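Local coordinates for nonsense-mediated mRNA decay protein 2 (PDB 4LUN), which takes part in the nonsense-mediated decay of mRNAs carrying premature stop codons and interacts with Upf1 through its C-terminus, a part absent from this N-terminal MIF4G-domain fragment, at residues A[185-190]-A[233-238]; A[198-203]-A[240-245]; A[206-211]-A[297-302]; A[251-256]-A[283-288]. All coordinates share one frame; numbering follows the deposited sequence.

Interaction 1: residues A[185-190]-A[233-238]; sequences SILREI and GALQSL
Leucine-to-leucine packing between helices 182-190 and 231-271, whose segments here run nearly parallel, makes up this contact inside the all-helical MIF4G domain. The short helical segments run 14° apart with their axes 10.8 Å from each other, so the backbones stay well separated and branched side chains must bridge the gap. Leu238 has the most surface covered. Its CG lies anti to the backbone N (chi1 -179°), which carries the methyls across to the other helix. There CD2 rests 3.6 Å from Leu187 CB and also reaches the backbone, 3.9 Å from Arg188 N. A helical turn earlier, Leu235 CD2 meets Leu187 CD1 at 3.8 Å, the two side chains crossing at about a right angle. Leu187 is therefore touched by both leucines, at its root by one and at a branch end by the other. The side chain of Arg188 adds an aliphatic contact: CD lies 4.2 Å from Leu238 CD1, while the bent chain takes the guanidinium group onward from the leucines. Beyond the pair, Leu187 also packs on Leu144 of helix 130-152 and on Phe207 of helix 201-210, and Leu238 on Phe184. Leucine suits these places because its forked end spans a wide interhelical distance without a polar group to satisfy. With no hydrogen bond or salt bridge between the segments, shape and hydrophobic burial account for the direct attraction, and the arginine's methylenes extend the apolar patch toward the exposed margin.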
loop_
_atom_site.group_PDB
_atom_site.type_symbol
_atom_site.label_atom_id
_atom_site.label_comp_id
_atom_site.label_asym_id
_atom_site.label_seq_id
_atom_site.Cartn_x
_atom_site.Cartn_y
_atom_site.Cartn_z
ATOM N N SER A 185 -5.515 0.742 9.789
ATOM C CA SER A 185 -4.712 1.826 10.356
ATOM C C SER A 185 -3.864 2.496 9.290
ATOM O O SER A 185 -3.811 3.732 9.198
ATOM C CB SER A 185 -3.834 1.333 11.508
ATOM O OG SER A 185 -4.637 0.904 12.597
ATOM N N ILE A 186 -3.221 1.677 8.470
ATOM C CA ILE A 186 -2.405 2.195 7.364
ATOM C C ILE A 186 -3.246 2.996 6.360
ATOM O O ILE A 186 -2.877 4.110 5.944
ATOM C CB ILE A 186 -1.707 1.022 6.660
ATOM C CG1 ILE A 186 -0.647 0.426 7.582
ATOM C CG2 ILE A 186 -1.040 1.463 5.335
ATOM C CD1 ILE A 186 -0.150 -0.941 7.120
ATOM N N LEU A 187 -4.367 2.435 5.933
ATOM C CA LEU A 187 -5.177 3.123 4.929
ATOM C C LEU A 187 -5.810 4.401 5.469
ATOM O O LEU A 187 -5.904 5.401 4.751
ATOM C CB LEU A 187 -6.222 2.183 4.345
ATOM C CG LEU A 187 -5.616 1.237 3.314
ATOM C CD1 LEU A 187 -6.454 -0.034 3.152
ATOM C CD2 LEU A 187 -5.518 2.003 1.999
ATOM N N ARG A 188 -6.235 4.391 6.727
ATOM C CA ARG A 188 -6.809 5.613 7.296
ATOM C C ARG A 188 -5.808 6.768 7.303
ATOM O O ARG A 188 -6.189 7.941 7.154
ATOM C CB ARG A 188 -7.346 5.384 8.708
ATOM C CG ARG A 188 -8.282 6.510 9.136
ATOM C CD ARG A 188 -9.377 6.022 10.051
ATOM N NE ARG A 188 -8.916 5.919 11.428
ATOM C CZ ARG A 188 -9.729 5.860 12.477
ATOM N NH1 ARG A 188 -11.043 5.904 12.301
ATOM N NH2 ARG A 188 -9.227 5.765 13.698
ATOM N N GLU A 189 -4.536 6.439 7.488
ATOM C CA GLU A 189 -3.475 7.440 7.426
ATOM C C GLU A 189 -3.240 7.926 5.989
ATOM O O GLU A 189 -3.396 9.102 5.704
ATOM C CB GLU A 189 -2.170 6.902 8.042
ATOM C CG GLU A 189 -0.915 7.783 7.807
ATOM C CD GLU A 189 -0.788 8.949 8.786
ATOM O OE1 GLU A 189 -1.757 9.213 9.532
ATOM O OE2 GLU A 189 0.292 9.596 8.817
ATOM N N ILE A 190 -2.878 7.018 5.089
ATOM C CA ILE A 190 -2.421 7.432 3.759
ATOM C C ILE A 190 -3.526 8.009 2.864
ATOM O O ILE A 190 -3.254 8.822 1.986
ATOM C CB ILE A 190 -1.622 6.312 3.044
ATOM C CG1 ILE A 190 -2.520 5.110 2.701
ATOM C CG2 ILE A 190 -0.403 5.899 3.903
ATOM C CD1 ILE A 190 -1.728 3.937 2.094
ATOM N N GLY A 233 -14.934 -6.061 7.450
ATOM C CA GLY A 233 -15.898 -5.090 7.937
ATOM C C GLY A 233 -15.304 -3.707 8.136
ATOM O O GLY A 233 -15.931 -2.698 7.805
ATOM N N ALA A 234 -14.094 -3.662 8.677
ATOM C CA ALA A 234 -13.415 -2.395 8.948
ATOM C C ALA A 234 -13.074 -1.713 7.645
ATOM O O ALA A 234 -13.263 -0.510 7.492
ATOM C CB ALA A 234 -12.145 -2.633 9.757
ATOM N N LEU A 235 -12.565 -2.496 6.702
ATOM C CA LEU A 235 -12.204 -1.939 5.404
ATOM C C LEU A 235 -13.423 -1.459 4.615
ATOM O O LEU A 235 -13.369 -0.444 3.913
ATOM C CB LEU A 235 -11.432 -2.967 4.573
ATOM C CG LEU A 235 -10.020 -3.288 5.031
ATOM C CD1 LEU A 235 -9.440 -4.349 4.095
ATOM C CD2 LEU A 235 -9.146 -2.022 5.035
ATOM N N GLN A 236 -14.516 -2.202 4.702
ATOM C CA GLN A 236 -15.745 -1.799 4.036
ATOM C C GLN A 236 -16.244 -0.471 4.611
ATOM O O GLN A 236 -16.669 0.410 3.872
ATOM C CB GLN A 236 -16.806 -2.905 4.153
ATOM C CG GLN A 236 -16.940 -3.793 2.898
ATOM C CD GLN A 236 -16.268 -5.161 3.021
ATOM O OE1 GLN A 236 -15.040 -5.284 2.920
ATOM N NE2 GLN A 236 -17.076 -6.200 3.216
ATOM N N SER A 237 -16.173 -0.328 5.930
ATOM C CA SER A 237 -16.599 0.913 6.583
ATOM C C SER A 237 -15.718 2.075 6.152
ATOM O O SER A 237 -16.210 3.157 5.790
ATOM C CB SER A 237 -16.534 0.783 8.104
ATOM O OG SER A 237 -16.729 2.050 8.718
ATOM N N LEU A 238 -14.408 1.857 6.188
ATOM C CA LEU A 238 -13.457 2.884 5.795
ATOM C C LEU A 238 -13.656 3.332 4.359
ATOM O O LEU A 238 -13.644 4.531 4.061
ATOM C CB LEU A 238 -12.029 2.363 5.961
ATOM C CG LEU A 238 -10.870 3.296 5.613
ATOM C CD1 LEU A 238 -10.930 4.543 6.474
ATOM C CD2 LEU A 238 -9.543 2.565 5.805
#

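Interaction 2: residues A[198-203]-A[240-245]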
loop_
_atom_site.group_PDB
_atom_site.type_symbol
_atom_site.label_atom_id
_atom_site.label_comp_id
_atom_site.label_asym_id
_atom_site.label_seq_id
_atom_site.Cartn_x
_atom_site.Cartn_y
_atom_site.Cartn_z
ATOM N N GLY A 198 -7.157 15.163 -4.395
ATOM C CA GLY A 198 -7.615 14.030 -5.191
ATOM C C GLY A 198 -6.583 12.961 -5.517
ATOM O O GLY A 198 -6.920 11.937 -6.112
ATOM N N PHE A 199 -5.325 13.181 -5.153
ATOM C CA PHE A 199 -4.310 12.165 -5.430
ATOM C C PHE A 199 -4.509 10.874 -4.619
ATOM O O PHE A 199 -4.188 9.767 -5.092
ATOM C CB PHE A 199 -2.894 12.725 -5.203
ATOM C CG PHE A 199 -2.540 13.882 -6.102
ATOM C CD1 PHE A 199 -2.267 13.673 -7.441
ATOM C CD2 PHE A 199 -2.461 15.173 -5.601
ATOM C CE1 PHE A 199 -1.932 14.734 -8.271
ATOM C CE2 PHE A 199 -2.126 16.246 -6.436
ATOM C CZ PHE A 199 -1.870 16.016 -7.768
ATOM N N THR A 200 -5.022 10.978 -3.394
ATOM C CA THR A 200 -5.155 9.751 -2.604
ATOM C C THR A 200 -6.315 8.886 -3.064
ATOM O O THR A 200 -6.385 7.714 -2.693
ATOM C CB THR A 200 -5.291 9.994 -1.089
ATOM O OG1 THR A 200 -6.563 10.572 -0.809
ATOM C CG2 THR A 200 -4.174 10.903 -0.590
ATOM N N THR A 201 -7.226 9.438 -3.861
ATOM C CA THR A 201 -8.331 8.621 -4.367
ATOM C C THR A 201 -7.770 7.492 -5.233
ATOM O O THR A 201 -8.373 6.420 -5.324
ATOM C CB THR A 201 -9.391 9.424 -5.163
ATOM O OG1 THR A 201 -8.779 10.028 -6.302
ATOM C CG2 THR A 201 -10.068 10.494 -4.310
ATOM N N THR A 202 -6.625 7.718 -5.867
ATOM C CA THR A 202 -6.009 6.664 -6.672
ATOM C C THR A 202 -5.366 5.542 -5.848
ATOM O O THR A 202 -5.156 4.435 -6.351
ATOM C CB THR A 202 -5.012 7.217 -7.716
ATOM O OG1 THR A 202 -3.788 7.602 -7.070
ATOM C CG2 THR A 202 -5.622 8.410 -8.440
ATOM N N ILE A 203 -5.045 5.806 -4.584
ATOM C CA ILE A 203 -4.590 4.731 -3.697
ATOM C C ILE A 203 -5.785 3.805 -3.446
ATOM O O ILE A 203 -5.671 2.572 -3.456
ATOM C CB ILE A 203 -4.099 5.288 -2.342
ATOM C CG1 ILE A 203 -2.899 6.206 -2.517
ATOM C CG2 ILE A 203 -3.720 4.156 -1.396
ATOM C CD1 ILE A 203 -2.566 6.969 -1.225
ATOM N N LYS A 240 -16.360 2.909 2.337
ATOM C CA LYS A 240 -17.671 3.527 2.122
ATOM C C LYS A 240 -17.699 4.971 2.636
ATOM O O LYS A 240 -18.273 5.843 1.999
ATOM C CB LYS A 240 -18.785 2.666 2.727
ATOM C CG LYS A 240 -19.101 1.436 1.865
ATOM C CD LYS A 240 -20.236 0.602 2.439
ATOM C CE LYS A 240 -20.283 -0.784 1.798
ATOM N NZ LYS A 240 -20.750 -0.746 0.384
ATOM N N ASN A 241 -17.046 5.232 3.767
ATOM C CA ASN A 241 -16.861 6.617 4.195
ATOM C C ASN A 241 -16.026 7.428 3.210
ATOM O O ASN A 241 -16.317 8.593 2.949
ATOM C CB ASN A 241 -16.217 6.681 5.572
ATOM C CG ASN A 241 -17.231 6.544 6.682
ATOM O OD1 ASN A 241 -18.002 7.468 6.943
ATOM N ND2 ASN A 241 -17.253 5.383 7.328
ATOM N N PHE A 242 -14.998 6.796 2.662
ATOM C CA PHE A 242 -14.118 7.469 1.712
ATOM C C PHE A 242 -14.887 7.752 0.436
ATOM O O PHE A 242 -14.701 8.781 -0.205
ATOM C CB PHE A 242 -12.888 6.601 1.437
ATOM C CG PHE A 242 -11.836 7.296 0.622
ATOM C CD1 PHE A 242 -10.943 8.181 1.216
ATOM C CD2 PHE A 242 -11.741 7.055 -0.729
ATOM C CE1 PHE A 242 -9.975 8.822 0.462
ATOM C CE2 PHE A 242 -10.781 7.696 -1.501
ATOM C CZ PHE A 242 -9.887 8.580 -0.895
ATOM N N ILE A 243 -15.756 6.830 0.056
ATOM C CA ILE A 243 -16.559 7.025 -1.144
ATOM C C ILE A 243 -17.549 8.181 -0.968
ATOM O O ILE A 243 -17.725 8.990 -1.881
ATOM C CB ILE A 243 -17.272 5.725 -1.553
ATOM C CG1 ILE A 243 -16.255 4.707 -2.054
ATOM C CG2 ILE A 243 -18.304 6.009 -2.647
ATOM C CD1 ILE A 243 -16.859 3.329 -2.267
ATOM N N ASP A 244 -18.178 8.277 0.205
ATOM C CA ASP A 244 -19.093 9.387 0.475
ATOM C C ASP A 244 -18.344 10.703 0.292
ATOM O O ASP A 244 -18.858 11.649 -0.301
ATOM C CB ASP A 244 -19.629 9.314 1.915
ATOM C CG ASP A 244 -20.941 8.553 2.029
ATOM O OD1 ASP A 244 -21.550 8.220 0.991
ATOM O OD2 ASP A 244 -21.382 8.306 3.175
ATOM N N ALA A 245 -17.126 10.747 0.816
ATOM C CA ALA A 245 -16.295 11.949 0.762
ATOM C C ALA A 245 -15.888 12.270 -0.657
ATOM O O ALA A 245 -15.891 13.433 -1.065
ATOM C CB ALA A 245 -15.064 11.785 1.636
#
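The N-terminal end of helix 201-210 and the turn before it pack here against helix 231-271 in the buried interior of the MIF4G domain, with the far edge of one phenylalanine ring as the point of contact. Phe242 holds CG anti to its backbone N (chi1 -172°), sending the ring out toward the turn. Its CZ lies 3.8 Å from Thr201 CA and 3.9 Å from Thr200 OG1, both at the ring edge and near its plane. Thr201 CG2 also approaches, 4.0 Å from Phe242 CE2, the two side chains crossing at about a right angle. Each threonine also has a hydroxyl that needs a partner. Thr200 OG1 is hydrogen-bonded to the carbonyl of Leu191. Thr201 OG1 donates to Gly198 O at 2.7 Å, with the donor tilted 23° from the carbonyl plane, and pairs also with Ser295 OG of helix 277-303. Thr202 OG1 likewise reaches three residues back, to Phe199 O at 3.0 Å, but in the carbonyl plane. A valine in place of Thr201 has no hydroxyl and would probably leave Gly198 O and Ser295 OG without that partner, holding the turn less firmly. Phe195 meets the Phe242 ring with their planes at about 75°. At Thr201 a threonine fits because its methyl lies beside the ring while its hydroxyl holds the turn; at Thr200 the hydroxyl itself sits at the ring edge, satisfied by Leu191 O. Contact between the segments is van der Waals, and the hydrogen bonds fix the surface that Phe242 meets.

Interaction 3: residues A[206-211]-A[297-302]; sequences AFIKKF and ITLGEF
One face of the Phe302 ring is covered by Ile208, whose CB stands over its centre, 4.1 Å from the centroid and only 8° off the ring normal, a CH-pi contact. From there the isoleucine runs back across the ring toward its root, so that Ile208 CD1 comes 3.6 Å from Phe302 CG. Chi1 of 66° sets CG1 between the backbone N and the carbonyl carbon, and the extended chi2 lays the chain along the ring. At the outer end, Phe302 CE1 approaches Ile208 O at 3.4 Å. The same CD1 touches Leu299 CD2 at 3.7 Å, making Ile208 the apolar centre of the contact, its branched CB covering the ring centre and its CG1-CD1 arm reaching on to the leucine. On the exposed flank, extended Lys209 places CE 3.7 Å from Thr298 CG2, a methylene-to-methyl contact at the exposed margin. Arg216 both makes a cation-pi contact with Phe302 and hydrogen-bonds to its carbonyl. The segments of helices 201-210 and 277-303 cross at 31°, 10.8 Å apart; helix 231-271 packs beside them, its Phe239 meeting Ile208 and its Ile243 meeting Leu299.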
loop_
_atom_site.group_PDB
_atom_site.type_symbol
_atom_site.label_atom_id
_atom_site.label_comp_id
_atom_site.label_asym_id
_atom_site.label_seq_id
_atom_site.Cartn_x
_atom_site.Cartn_y
_atom_site.Cartn_z
ATOM N N ALA A 206 -6.626 1.779 -6.661
ATOM C CA ALA A 206 -5.592 0.784 -6.912
ATOM C C ALA A 206 -5.711 -0.365 -5.933
ATOM O O ALA A 206 -5.457 -1.517 -6.286
ATOM C CB ALA A 206 -4.199 1.406 -6.821
ATOM N N PHE A 207 -6.077 -0.054 -4.693
ATOM C CA PHE A 207 -6.128 -1.085 -3.662
ATOM C C PHE A 207 -7.296 -2.040 -3.869
ATOM O O PHE A 207 -7.138 -3.257 -3.766
ATOM C CB PHE A 207 -6.183 -0.462 -2.260
ATOM C CG PHE A 207 -5.986 -1.460 -1.146
ATOM C CD1 PHE A 207 -4.723 -1.947 -0.845
ATOM C CD2 PHE A 207 -7.061 -1.902 -0.403
ATOM C CE1 PHE A 207 -4.537 -2.864 0.176
ATOM C CE2 PHE A 207 -6.891 -2.818 0.624
ATOM C CZ PHE A 207 -5.622 -3.304 0.913
ATOM N N ILE A 208 -8.466 -1.507 -4.186
ATOM C CA ILE A 208 -9.624 -2.379 -4.374
ATOM C C ILE A 208 -9.466 -3.256 -5.613
ATOM O O ILE A 208 -9.946 -4.383 -5.627
ATOM C CB ILE A 208 -10.963 -1.603 -4.454
ATOM C CG1 ILE A 208 -11.038 -0.725 -5.713
ATOM C CG2 ILE A 208 -11.194 -0.791 -3.179
ATOM C CD1 ILE A 208 -12.307 0.102 -5.780
ATOM N N LYS A 209 -8.794 -2.749 -6.643
ATOM C CA LYS A 209 -8.629 -3.525 -7.875
ATOM C C LYS A 209 -7.737 -4.733 -7.650
ATOM O O LYS A 209 -7.982 -5.807 -8.198
ATOM C CB LYS A 209 -8.031 -2.662 -8.991
ATOM C CG LYS A 209 -8.995 -1.683 -9.635
ATOM C CD LYS A 209 -8.217 -0.706 -10.524
ATOM C CE LYS A 209 -9.118 0.355 -11.119
ATOM N NZ LYS A 209 -8.325 1.473 -11.711
ATOM N N LYS A 210 -6.683 -4.553 -6.861
ATOM C CA LYS A 210 -5.711 -5.608 -6.633
ATOM C C LYS A 210 -6.109 -6.565 -5.514
ATOM O O LYS A 210 -5.694 -7.725 -5.514
ATOM C CB LYS A 210 -4.330 -5.002 -6.356
ATOM C CG LYS A 210 -3.181 -6.002 -6.425
ATOM C CD LYS A 210 -1.897 -5.346 -6.909
ATOM C CE LYS A 210 -1.947 -5.022 -8.402
ATOM N NZ LYS A 210 -2.001 -6.267 -9.232
ATOM N N PHE A 211 -6.907 -6.087 -4.560
ATOM C CA PHE A 211 -7.251 -6.903 -3.399
ATOM C C PHE A 211 -8.752 -7.024 -3.185
ATOM O O PHE A 211 -9.245 -6.949 -2.061
ATOM C CB PHE A 211 -6.539 -6.368 -2.151
ATOM C CG PHE A 211 -5.041 -6.344 -2.289
ATOM C CD1 PHE A 211 -4.309 -7.518 -2.211
ATOM C CD2 PHE A 211 -4.367 -5.158 -2.530
ATOM C CE1 PHE A 211 -2.922 -7.507 -2.343
ATOM C CE2 PHE A 211 -2.994 -5.132 -2.668
ATOM C CZ PHE A 211 -2.260 -6.306 -2.580
ATOM N N ILE A 297 -16.056 7.286 -10.555
ATOM C CA ILE A 297 -16.622 6.332 -11.503
ATOM C C ILE A 297 -16.126 4.921 -11.202
ATOM O O ILE A 297 -16.906 3.967 -11.167
ATOM C CB ILE A 297 -16.316 6.746 -12.958
ATOM C CG1 ILE A 297 -17.201 7.942 -13.342
ATOM C CG2 ILE A 297 -16.531 5.571 -13.911
ATOM C CD1 ILE A 297 -16.849 8.558 -14.655
ATOM N N THR A 298 -14.831 4.807 -10.944
ATOM C CA THR A 298 -14.219 3.519 -10.642
ATOM C C THR A 298 -14.765 2.942 -9.341
ATOM O O THR A 298 -15.096 1.746 -9.257
ATOM C CB THR A 298 -12.696 3.666 -10.552
ATOM O OG1 THR A 298 -12.180 4.054 -11.837
ATOM C CG2 THR A 298 -12.044 2.350 -10.119
ATOM N N LEU A 299 -14.859 3.785 -8.313
ATOM C CA LEU A 299 -15.364 3.316 -7.019
ATOM C C LEU A 299 -16.815 2.890 -7.153
ATOM O O LEU A 299 -17.232 1.864 -6.599
ATOM C CB LEU A 299 -15.211 4.397 -5.945
ATOM C CG LEU A 299 -13.764 4.671 -5.533
ATOM C CD1 LEU A 299 -13.627 6.017 -4.821
ATOM C CD2 LEU A 299 -13.236 3.545 -4.662
ATOM N N GLY A 300 -17.586 3.679 -7.896
ATOM C CA GLY A 300 -18.982 3.365 -8.111
ATOM C C GLY A 300 -19.176 2.065 -8.861
ATOM O O GLY A 300 -20.046 1.274 -8.507
ATOM N N GLU A 301 -18.377 1.844 -9.896
ATOM C CA GLU A 301 -18.459 0.600 -10.657
ATOM C C GLU A 301 -18.163 -0.601 -9.765
ATOM O O GLU A 301 -18.912 -1.576 -9.761
ATOM C CB GLU A 301 -17.483 0.615 -11.832
ATOM C CG GLU A 301 -17.955 1.445 -13.025
ATOM C CD GLU A 301 -16.896 1.596 -14.107
ATOM O OE1 GLU A 301 -17.230 2.122 -15.192
ATOM O OE2 GLU A 301 -15.732 1.197 -13.873
ATOM N N PHE A 302 -17.077 -0.513 -9.003
ATOM C CA PHE A 302 -16.638 -1.623 -8.161
ATOM C C PHE A 302 -17.687 -1.994 -7.120
ATOM O O PHE A 302 -18.033 -3.173 -6.953
ATOM C CB PHE A 302 -15.309 -1.287 -7.469
ATOM C CG PHE A 302 -14.712 -2.448 -6.719
ATOM C CD1 PHE A 302 -13.767 -3.263 -7.323
ATOM C CD2 PHE A 302 -15.108 -2.732 -5.425
ATOM C CE1 PHE A 302 -13.220 -4.335 -6.637
ATOM C CE2 PHE A 302 -14.565 -3.804 -4.738
ATOM C CZ PHE A 302 -13.628 -4.603 -5.349
#

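Interaction 4: residues A[251-256]-A[283-288]; sequences TELHKK and DKLLPI
Leu253 and Leu285 lead this contact in the antiparallel helical hairpin of 231-271 and 277-303, whose short segments run at 146° with axes 9.9 Å apart. Leu253, the more deeply buried, divides its methyls between two partners: CD2 lies 4.0 Å from Leu285 CD2, and CD1 lies 3.7 Å from Ile288 CG2. Its side chain crosses Leu285 at a slant and Ile288 at about a right angle, an interlocking for which forked and beta-branched apolar residues are well shaped. Ile288 turns CG2 anti to its backbone N, bringing that methyl to Leu253. Leu253 also packs on Phe289 and Phe292, further along the partner helix. Leu285 sends its other methyl, CD1, to the stem of Lys256, 3.9 Å from CB. Replacing Lys256 with an alanine would remove the methylenes beyond CB and the ammonium group, and would probably uncover part of Leu285 CD1 and leave Glu252 without this salt-bridge mate. A long, amphipathic side chain suits this border position, its carbons lying against leucine while its charge serves its own helix. The lysine chain extends back along that helix until NZ bonds Glu252 OE2 at 2.8 Å, approaching from above the carboxylate plane, 57° out of it.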
loop_
_atom_site.group_PDB
_atom_site.type_symbol
_atom_site.label_atom_id
_atom_site.label_comp_id
_atom_site.label_asym_id
_atom_site.label_seq_id
_atom_site.Cartn_x
_atom_site.Cartn_y
_atom_site.Cartn_z
ATOM N N THR A 251 -18.915 16.263 -6.527
ATOM C CA THR A 251 -20.109 17.067 -6.766
ATOM C C THR A 251 -19.813 18.547 -6.584
ATOM O O THR A 251 -20.263 19.373 -7.369
ATOM C CB THR A 251 -21.222 16.643 -5.807
ATOM O OG1 THR A 251 -21.645 15.321 -6.165
ATOM C CG2 THR A 251 -22.407 17.589 -5.895
ATOM N N GLU A 252 -19.063 18.879 -5.542
ATOM C CA GLU A 252 -18.674 20.271 -5.293
ATOM C C GLU A 252 -17.865 20.832 -6.459
ATOM O O GLU A 252 -18.109 21.955 -6.949
ATOM C CB GLU A 252 -17.826 20.354 -4.019
ATOM C CG GLU A 252 -17.317 21.771 -3.723
ATOM C CD GLU A 252 -16.242 21.819 -2.635
ATOM O OE1 GLU A 252 -15.687 20.758 -2.276
ATOM O OE2 GLU A 252 -15.941 22.931 -2.150
ATOM N N LEU A 253 -16.907 20.038 -6.915
ATOM C CA LEU A 253 -16.035 20.458 -8.010
ATOM C C LEU A 253 -16.813 20.552 -9.309
ATOM O O LEU A 253 -16.569 21.455 -10.096
ATOM C CB LEU A 253 -14.847 19.509 -8.175
ATOM C CG LEU A 253 -13.825 19.651 -7.045
ATOM C CD1 LEU A 253 -12.848 18.489 -7.051
ATOM C CD2 LEU A 253 -13.075 20.956 -7.222
ATOM N N HIS A 254 -17.749 19.631 -9.509
ATOM C CA HIS A 254 -18.577 19.601 -10.710
ATOM C C HIS A 254 -19.368 20.897 -10.845
ATOM O O HIS A 254 -19.425 21.513 -11.919
ATOM C CB HIS A 254 -19.534 18.402 -10.626
ATOM C CG HIS A 254 -20.569 18.378 -11.699
ATOM N ND1 HIS A 254 -21.881 18.739 -11.488
ATOM C CD2 HIS A 254 -20.481 18.042 -13.012
ATOM C CE1 HIS A 254 -22.557 18.628 -12.617
ATOM N NE2 HIS A 254 -21.725 18.200 -13.558
ATOM N N LYS A 255 -19.974 21.318 -9.740
ATOM C CA LYS A 255 -20.733 22.562 -9.723
ATOM C C LYS A 255 -19.839 23.761 -10.028
ATOM O O LYS A 255 -20.235 24.648 -10.795
ATOM C CB LYS A 255 -21.423 22.740 -8.368
ATOM C CG LYS A 255 -22.616 21.829 -8.199
ATOM C CD LYS A 255 -23.214 21.926 -6.797
ATOM C CE LYS A 255 -24.273 20.850 -6.583
ATOM N NZ LYS A 255 -24.318 20.420 -5.153
ATOM N N LYS A 256 -18.642 23.785 -9.441
ATOM C CA LYS A 256 -17.701 24.888 -9.688
ATOM C C LYS A 256 -17.167 24.929 -11.116
ATOM O O LYS A 256 -17.102 26.003 -11.726
ATOM C CB LYS A 256 -16.510 24.838 -8.727
ATOM C CG LYS A 256 -16.836 25.101 -7.268
ATOM C CD LYS A 256 -15.546 25.104 -6.437
ATOM C CE LYS A 256 -15.833 25.308 -4.952
ATOM N NZ LYS A 256 -14.790 24.678 -4.085
ATOM N N ASP A 283 -9.155 26.481 -15.273
ATOM C CA ASP A 283 -7.959 25.702 -15.609
ATOM C C ASP A 283 -7.265 25.122 -14.371
ATOM O O ASP A 283 -6.706 24.027 -14.420
ATOM C CB ASP A 283 -6.974 26.548 -16.424
ATOM C CG ASP A 283 -7.355 26.647 -17.892
ATOM O OD1 ASP A 283 -8.303 25.955 -18.317
ATOM O OD2 ASP A 283 -6.692 27.407 -18.634
ATOM N N LYS A 284 -7.325 25.850 -13.262
ATOM C CA LYS A 284 -6.762 25.380 -11.996
ATOM C C LYS A 284 -7.584 24.279 -11.336
ATOM O O LYS A 284 -7.033 23.412 -10.661
ATOM C CB LYS A 284 -6.615 26.541 -11.007
ATOM C CG LYS A 284 -5.585 27.583 -11.404
ATOM C CD LYS A 284 -5.411 28.615 -10.291
ATOM C CE LYS A 284 -4.427 29.709 -10.681
ATOM N NZ LYS A 284 -5.117 30.906 -11.232
ATOM N N LEU A 285 -8.903 24.319 -11.514
ATOM C CA LEU A 285 -9.783 23.357 -10.867
ATOM C C LEU A 285 -9.995 22.088 -11.675
ATOM O O LEU A 285 -10.237 21.023 -11.108
ATOM C CB LEU A 285 -11.147 23.985 -10.588
ATOM C CG LEU A 285 -11.240 24.912 -9.384
ATOM C CD1 LEU A 285 -12.654 25.467 -9.288
ATOM C CD2 LEU A 285 -10.858 24.152 -8.110
ATOM N N LEU A 286 -9.931 22.202 -12.997
ATOM C CA LEU A 286 -10.296 21.072 -13.857
ATOM C C LEU A 286 -9.520 19.770 -13.587
ATOM O O LEU A 286 -10.136 18.700 -13.476
ATOM C CB LEU A 286 -10.232 21.464 -15.343
ATOM C CG LEU A 286 -10.647 20.357 -16.321
ATOM C CD1 LEU A 286 -12.109 19.977 -16.163
ATOM C CD2 LEU A 286 -10.354 20.734 -17.762
ATOM N N PRO A 287 -8.180 19.841 -13.452
ATOM C CA PRO A 287 -7.453 18.596 -13.180
ATOM C C PRO A 287 -7.870 17.946 -11.863
ATOM O O PRO A 287 -7.856 16.719 -11.757
ATOM C CB PRO A 287 -5.989 19.057 -13.093
ATOM C CG PRO A 287 -5.939 20.322 -13.826
ATOM C CD PRO A 287 -7.259 20.984 -13.585
ATOM N N ILE A 288 -8.233 18.752 -10.869
ATOM C CA ILE A 288 -8.695 18.201 -9.598
ATOM C C ILE A 288 -10.043 17.539 -9.820
ATOM O O ILE A 288 -10.299 16.445 -9.314
ATOM C CB ILE A 288 -8.858 19.292 -8.536
ATOM C CG1 ILE A 288 -7.576 20.126 -8.436
ATOM C CG2 ILE A 288 -9.199 18.677 -7.202
ATOM C CD1 ILE A 288 -7.703 21.321 -7.507
#

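How the interactions relate
Interactions 1, 2 and 4 share helix 231-271, which meets a different partner in each, while interaction 3 joins two of those partners, helices 201-210 and 277-303, directly. Interaction 2 is the fully buried one; the others mix buried residues with more open margins, where lysine or arginine contributes its carbon chain. Interactions 1, 2 and 3 touch one another and form a continuous cluster, with Ile190 O meeting Thr200 CG2 between the first two. Interaction 4 touches none of them; its centre is about 16 Å from that of interaction 2 and about 26 Å from that of interaction 1, farther out along the hairpin. Aliphatic contacts dominate interactions 1 and 4, whereas phenylalanine presents its edge in interaction 2 and a face in interaction 3.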